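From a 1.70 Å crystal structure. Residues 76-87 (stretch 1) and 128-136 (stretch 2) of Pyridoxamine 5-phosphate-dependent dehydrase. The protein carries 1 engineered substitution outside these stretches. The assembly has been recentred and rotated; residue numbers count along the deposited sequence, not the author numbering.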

ATOM      1  N   ARG B  76      -6.300  21.645   2.133  1.00 16.05           N
ATOM      2  CA  ARG B  76      -7.675  21.608   1.675  1.00 15.65           C
ATOM      3  C   ARG B  76      -8.668  20.873   2.557  1.00 17.03           C
ATOM      4  O   ARG B  76      -9.868  21.060   2.380  1.00 14.55           O
ATOM      5  CB  ARG B  76      -7.744  21.168   0.237  1.00  5.21           C
ATOM      6  CG  ARG B  76      -7.413  22.282  -0.733  1.00 15.18           C
ATOM      7  CD  ARG B  76      -6.363  21.861  -1.723  1.00 31.72           C
ATOM      8  NE  ARG B  76      -6.774  22.268  -3.063  1.00 77.17           N
ATOM      9  CZ  ARG B  76      -5.956  22.549  -4.076  1.00 99.89           C
ATOM     10  NH1 ARG B  76      -4.629  22.455  -3.955  1.00 37.26           N
ATOM     11  NH2 ARG B  76      -6.481  22.914  -5.237  1.00 53.17           N
ATOM     12  N   LEU B  77      -8.176  20.077   3.510  1.00 18.27           N
ATOM     13  CA  LEU B  77      -9.021  19.374   4.487  1.00  9.52           C
ATOM     14  C   LEU B  77      -8.210  19.308   5.751  1.00 20.86           C
ATOM     15  O   LEU B  77      -6.979  19.412   5.686  1.00 16.26           O
ATOM     16  CB  LEU B  77      -9.404  17.928   4.066  1.00 15.72           C
ATOM     17  CG  LEU B  77     -10.368  17.671   2.885  1.00 16.48           C
ATOM     18  CD1 LEU B  77     -10.523  16.161   2.640  1.00 16.10           C
ATOM     19  CD2 LEU B  77     -11.748  18.286   3.105  1.00 10.82           C
ATOM     20  N   LYS B  78      -8.908  19.111   6.877  1.00 12.83           N
ATOM     21  CA  LYS B  78      -8.328  18.970   8.212  1.00 12.23           C
ATOM     22  C   LYS B  78      -9.217  18.010   8.991  1.00 17.88           C
ATOM     23  O   LYS B  78     -10.342  17.737   8.579  1.00 11.10           O
ATOM     24  CB  LYS B  78      -8.245  20.307   8.914  1.00 19.64           C
ATOM     25  CG  LYS B  78      -9.565  20.752   9.427  1.00 21.86           C
ATOM     26  CD  LYS B  78      -9.440  22.174   9.948  1.00 35.73           C
ATOM     27  CE  LYS B  78     -10.781  22.666  10.466  1.00 24.40           C
ATOM     28  NZ  LYS B  78     -11.705  23.157   9.390  1.00 21.51           N
ATOM     29  N   LYS B  79      -8.723  17.488  10.106  1.00 14.57           N
ATOM     30  CA  LYS B  79      -9.477  16.513  10.896  1.00 22.63           C
ATOM     31  C   LYS B  79     -10.841  17.094  11.218  1.00 50.90           C
ATOM     32  O   LYS B  79     -10.933  18.299  11.434  1.00 18.33           O
ATOM     33  CB  LYS B  79      -8.744  16.191  12.208  1.00 26.80           C
ATOM     34  CG  LYS B  79      -7.653  15.119  12.088  1.00 24.21           C
ATOM     35  CD  LYS B  79      -7.464  14.363  13.388  1.00 99.89           C
ATOM     36  CE  LYS B  79      -5.990  14.283  13.752  1.00 99.89           C
ATOM     37  NZ  LYS B  79      -5.767  13.798  15.148  1.00 99.89           N
ATOM     38  N   GLY B  80     -11.871  16.240  11.259  1.00 22.54           N
ATOM     39  CA  GLY B  80     -13.250  16.622  11.565  1.00 14.42           C
ATOM     40  C   GLY B  80     -13.977  17.269  10.395  1.00 16.05           C
ATOM     41  O   GLY B  80     -15.172  17.547  10.487  1.00 17.01           O
ATOM     42  N   ASP B  81     -13.285  17.528   9.290  1.00 16.44           N
ATOM     43  CA  ASP B  81     -13.956  18.159   8.149  1.00  6.18           C
ATOM     44  C   ASP B  81     -15.041  17.244   7.575  1.00 25.07           C
ATOM     45  O   ASP B  81     -14.901  16.015   7.548  1.00 14.22           O
ATOM     46  CB  ASP B  81     -12.964  18.518   7.056  1.00 17.10           C
ATOM     47  CG  ASP B  81     -12.405  19.939   7.183  1.00 14.42           C
ATOM     48  OD1 ASP B  81     -12.788  20.665   8.131  1.00 18.81           O
ATOM     49  OD2 ASP B  81     -11.608  20.322   6.284  1.00 14.57           O
ATOM     50  N   GLU B  82     -16.124  17.837   7.097  1.00 26.43           N
ATOM     51  CA  GLU B  82     -17.209  17.027   6.544  1.00 22.76           C
ATOM     52  C   GLU B  82     -17.083  16.624   5.071  1.00 19.08           C
ATOM     53  O   GLU B  82     -16.904  17.473   4.185  1.00 17.95           O
ATOM     54  CB  GLU B  82     -18.581  17.664   6.784  1.00 16.73           C
ATOM     55  CG  GLU B  82     -19.747  16.791   6.240  1.00 22.51           C
ATOM     56  CD  GLU B  82     -21.111  17.466   6.347  1.00 39.32           C
ATOM     57  OE1 GLU B  82     -21.596  17.595   7.499  1.00 41.67           O
ATOM     58  OE2 GLU B  82     -21.662  17.889   5.294  1.00 33.62           O
ATOM     59  N   ILE B  83     -17.217  15.313   4.839  1.00 21.90           N
ATOM     60  CA  ILE B  83     -17.207  14.720   3.500  1.00 16.33           C
ATOM     61  C   ILE B  83     -18.436  13.782   3.385  1.00 16.61           C
ATOM     62  O   ILE B  83     -18.716  12.954   4.284  1.00 17.70           O
ATOM     63  CB  ILE B  83     -15.854  14.006   3.135  1.00 21.44           C
ATOM     64  CG1 ILE B  83     -15.908  13.426   1.718  1.00 19.10           C
ATOM     65  CG2 ILE B  83     -15.535  12.865   4.080  1.00 12.63           C
ATOM     66  CD1 ILE B  83     -14.632  13.577   0.918  1.00 20.36           C
ATOM     67  N   ILE B  84     -19.187  13.956   2.292  1.00 20.86           N
ATOM     68  CA  ILE B  84     -20.398  13.172   2.013  1.00 11.28           C
ATOM     69  C   ILE B  84     -20.000  12.075   1.003  1.00 19.41           C
ATOM     70  O   ILE B  84     -19.216  12.313   0.084  1.00 10.83           O
ATOM     71  CB  ILE B  84     -21.440  14.071   1.270  1.00 28.40           C
ATOM     72  CG1 ILE B  84     -22.079  15.086   2.220  1.00 18.97           C
ATOM     73  CG2 ILE B  84     -22.497  13.243   0.540  1.00 17.19           C
ATOM     74  CD1 ILE B  84     -22.808  16.187   1.476  1.00 22.81           C
ATOM     75  N   VAL B  85     -20.512  10.869   1.196  1.00 15.52           N
ATOM     76  CA  VAL B  85     -20.244   9.753   0.291  1.00 11.84           C
ATOM     77  C   VAL B  85     -21.576   9.000   0.180  1.00 22.88           C
ATOM     78  O   VAL B  85     -22.385   9.042   1.133  1.00 12.41           O
ATOM     79  CB  VAL B  85     -19.305   8.716   0.957  1.00 26.13           C
ATOM     80  CG1 VAL B  85     -17.899   9.243   1.026  1.00 41.45           C
ATOM     81  CG2 VAL B  85     -19.813   8.356   2.338  1.00 18.68           C
ATOM     82  N   PRO B  86     -21.767   8.262  -0.917  1.00 22.02           N
ATOM     83  CA  PRO B  86     -22.961   7.402  -1.061  1.00 12.56           C
ATOM     84  C   PRO B  86     -22.832   6.216  -0.105  1.00 21.41           C
ATOM     85  O   PRO B  86     -21.748   5.908   0.404  1.00 14.94           O
ATOM     86  CB  PRO B  86     -22.874   6.920  -2.516  1.00 24.33           C
ATOM     87  CG  PRO B  86     -21.394   6.918  -2.803  1.00 16.95           C
ATOM     88  CD  PRO B  86     -20.891   8.180  -2.101  1.00 36.99           C
ATOM     89  N   ALA B  87     -23.959   5.582   0.164  1.00  5.26           N
ATOM     90  CA  ALA B  87     -24.107   4.490   1.107  1.00  3.22           C
ATOM     91  C   ALA B  87     -23.578   3.181   0.569  1.00  3.63           C
ATOM     92  O   ALA B  87     -23.468   2.226   1.316  1.00 16.19           O
ATOM     93  CB  ALA B  87     -25.595   4.320   1.489  1.00 11.29           C
ATOM     94  N   SER B 128     -21.223  23.158   6.277  1.00 19.99           N
ATOM     95  CA  SER B 128     -20.175  22.395   6.924  1.00 99.89           C
ATOM     96  C   SER B 128     -19.603  21.361   5.968  1.00 19.11           C
ATOM     97  O   SER B 128     -18.535  20.809   6.219  1.00 25.69           O
ATOM     98  CB  SER B 128     -20.717  21.746   8.205  1.00 28.33           C
ATOM     99  OG  SER B 128     -21.612  20.676   7.933  1.00 57.14           O
ATOM    100  N   THR B 129     -20.280  21.181   4.836  1.00 27.65           N
ATOM    101  CA  THR B 129     -19.845  20.234   3.817  1.00 18.23           C
ATOM    102  C   THR B 129     -18.604  20.769   3.124  1.00 26.02           C
ATOM    103  O   THR B 129     -18.655  21.826   2.489  1.00 21.23           O
ATOM    104  CB  THR B 129     -20.946  19.979   2.773  1.00 23.99           C
ATOM    105  OG1 THR B 129     -22.116  19.484   3.437  1.00 18.34           O
ATOM    106  CG2 THR B 129     -20.454  18.974   1.762  1.00 17.99           C
ATOM    107  N   LYS B 130     -17.504  20.022   3.260  1.00 18.53           N
ATOM    108  CA  LYS B 130     -16.205  20.394   2.704  1.00  4.60           C
ATOM    109  C   LYS B 130     -15.879  19.648   1.394  1.00  8.21           C
ATOM    110  O   LYS B 130     -15.146  20.159   0.526  1.00 18.60           O
ATOM    111  CB  LYS B 130     -15.098  20.043   3.709  1.00  6.91           C
ATOM    112  CG  LYS B 130     -15.068  20.914   4.925  1.00 15.39           C
ATOM    113  CD  LYS B 130     -14.940  22.385   4.530  1.00 31.87           C
ATOM    114  CE  LYS B 130     -15.219  23.327   5.695  1.00 99.89           C
ATOM    115  NZ  LYS B 130     -14.369  24.559   5.633  1.00 99.89           N
ATOM    116  N   ALA B 131     -16.434  18.450   1.241  1.00 19.54           N
ATOM    117  CA  ALA B 131     -16.152  17.648   0.068  1.00 26.57           C
ATOM    118  C   ALA B 131     -17.274  16.671  -0.256  1.00 15.50           C
ATOM    119  O   ALA B 131     -18.070  16.298   0.595  1.00 16.91           O
ATOM    120  CB  ALA B 131     -14.861  16.853   0.327  1.00  7.89           C
ATOM    121  N   ILE B 132     -17.262  16.193  -1.478  1.00 13.82           N
ATOM    122  CA  ILE B 132     -18.223  15.195  -1.896  1.00 18.98           C
ATOM    123  C   ILE B 132     -17.409  14.134  -2.641  1.00 10.55           C
ATOM    124  O   ILE B 132     -16.851  14.390  -3.704  1.00 12.49           O
ATOM    125  CB  ILE B 132     -19.266  15.781  -2.867  1.00 49.17           C
ATOM    126  CG1 ILE B 132     -19.835  17.092  -2.325  1.00 67.48           C
ATOM    127  CG2 ILE B 132     -20.399  14.763  -3.140  1.00 13.07           C
ATOM    128  CD1 ILE B 132     -21.310  17.257  -2.616  1.00 14.48           C
ATOM    129  N   LEU B 133     -17.337  12.949  -2.054  1.00 11.08           N
ATOM    130  CA  LEU B 133     -16.623  11.834  -2.677  1.00 12.53           C
ATOM    131  C   LEU B 133     -17.658  10.973  -3.439  1.00 18.55           C
ATOM    132  O   LEU B 133     -18.342  10.118  -2.880  1.00  9.56           O
ATOM    133  CB  LEU B 133     -15.886  10.997  -1.626  1.00 16.89           C
ATOM    134  CG  LEU B 133     -15.259   9.716  -2.182  1.00 19.27           C
ATOM    135  CD1 LEU B 133     -14.335  10.036  -3.366  1.00  9.24           C
ATOM    136  CD2 LEU B 133     -14.524   8.936  -1.130  1.00 17.13           C
ATOM    137  N   THR B 134     -17.800  11.274  -4.719  1.00  7.80           N
ATOM    138  CA  THR B 134     -18.732  10.590  -5.593  1.00 13.20           C
ATOM    139  C   THR B 134     -18.091   9.263  -5.931  1.00 20.79           C
ATOM    140  O   THR B 134     -16.875   9.105  -5.826  1.00 13.13           O
ATOM    141  CB  THR B 134     -19.050  11.391  -6.919  1.00 12.24           C
ATOM    142  OG1 THR B 134     -17.887  11.574  -7.771  1.00 15.32           O
ATOM    143  CG2 THR B 134     -19.669  12.748  -6.578  1.00 10.72           C
ATOM    144  N   VAL B 135     -18.920   8.304  -6.296  1.00 11.52           N
ATOM    145  CA  VAL B 135     -18.433   6.990  -6.696  1.00  4.99           C
ATOM    146  C   VAL B 135     -19.307   6.586  -7.882  1.00  8.33           C
ATOM    147  O   VAL B 135     -20.525   6.608  -7.761  1.00 17.44           O
ATOM    148  CB  VAL B 135     -18.672   5.941  -5.586  1.00 14.76           C
ATOM    149  CG1 VAL B 135     -18.295   4.530  -6.089  1.00 18.44           C
ATOM    150  CG2 VAL B 135     -17.908   6.312  -4.313  1.00  9.87           C
ATOM    151  N   ASN B 136     -18.691   6.305  -9.032  1.00 11.74           N
ATOM    152  CA  ASN B 136     -19.432   5.911 -10.240  1.00  8.24           C
ATOM    153  C   ASN B 136     -19.586   4.402 -10.185  1.00 17.85           C
ATOM    154  O   ASN B 136     -18.643   3.649 -10.468  1.00 15.41           O
ATOM    155  CB  ASN B 136     -18.704   6.359 -11.521  1.00  4.98           C
ATOM    156  CG  ASN B 136     -18.505   7.859 -11.559  1.00 18.90           C
ATOM    157  OD1 ASN B 136     -19.483   8.628 -11.405  1.00  7.84           O
ATOM    158  ND2 ASN B 136     -17.237   8.290 -11.644  1.00 11.11           N
TER
HETATM  159  O   HOH W   1     -16.833  20.837   8.029  1.00 23.53           O

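Residues 82-86 and the strand of the second stretch lie side by side as parallel neighbours, their axes 21° apart and 4.6 Å at closest approach. Exposed Ser128 begins the contact. Ser128 OG lies 3.1 Å from Glu82 OE1, at best a weak hydrogen bond. Its backbone is joined to Glu82 by a water, which donates to Ser128 O at 2.5 Å and accepts from Glu82 N at 3.2 Å.

Thr129 OG1 donates a very short hydrogen bond, 2.5 Å, to Glu82 OE2. The extended Glu82 side chain, t at chi1 and chi2, thus brings its carboxylate to two consecutive hydroxyl residues. Thr129 CG2 also packs on Ile84 CD1 at 3.7 Å.

Lys130 N donates to Glu82 O at 2.8 Å. Ala131 N donates to Glu82 O as well, at 3.1 Å, with a more bent angle of 137°, so one carbonyl serves two successive amides. The aliphatic part of Lys130 packs against Leu77 and Asp81: Lys130 CB is 3.8 Å from Leu77 CD2, and Lys130 CG is 3.6 Å from Asp81 CG. The Asp81 carboxylate is engaged within its own stretch, where Asp81 OD1 forms a salt bridge with Lys78 NZ at 3.0 Å.

Ala131 pairs with Ile83, and their side chains share a face of the sheet. Ile83 CD1 lies 3.3 Å from Ala131 CB, a tight contact for two carbons. Ala131 O accepts from Ile84 N at 3.1 Å and a nearly straight 167°.

Ile132 pairs with Ile84 on the other face; their CD1 atoms are 4.5 Å apart.

Leu133 N donates to Ile84 O at 2.9 Å. Leu133 CB lies 3.8 Å from both Ile83 CD1 and Val85 CG1. Leu133 O has no hydrogen-bond partner; Pro86, lacking an amide hydrogen, places CD 3.3 Å from it.

The CA-to-CB bond of Thr134 points away from stretch 1. Val135 closes the contact, with CG2 3.8 Å from Pro86 CG.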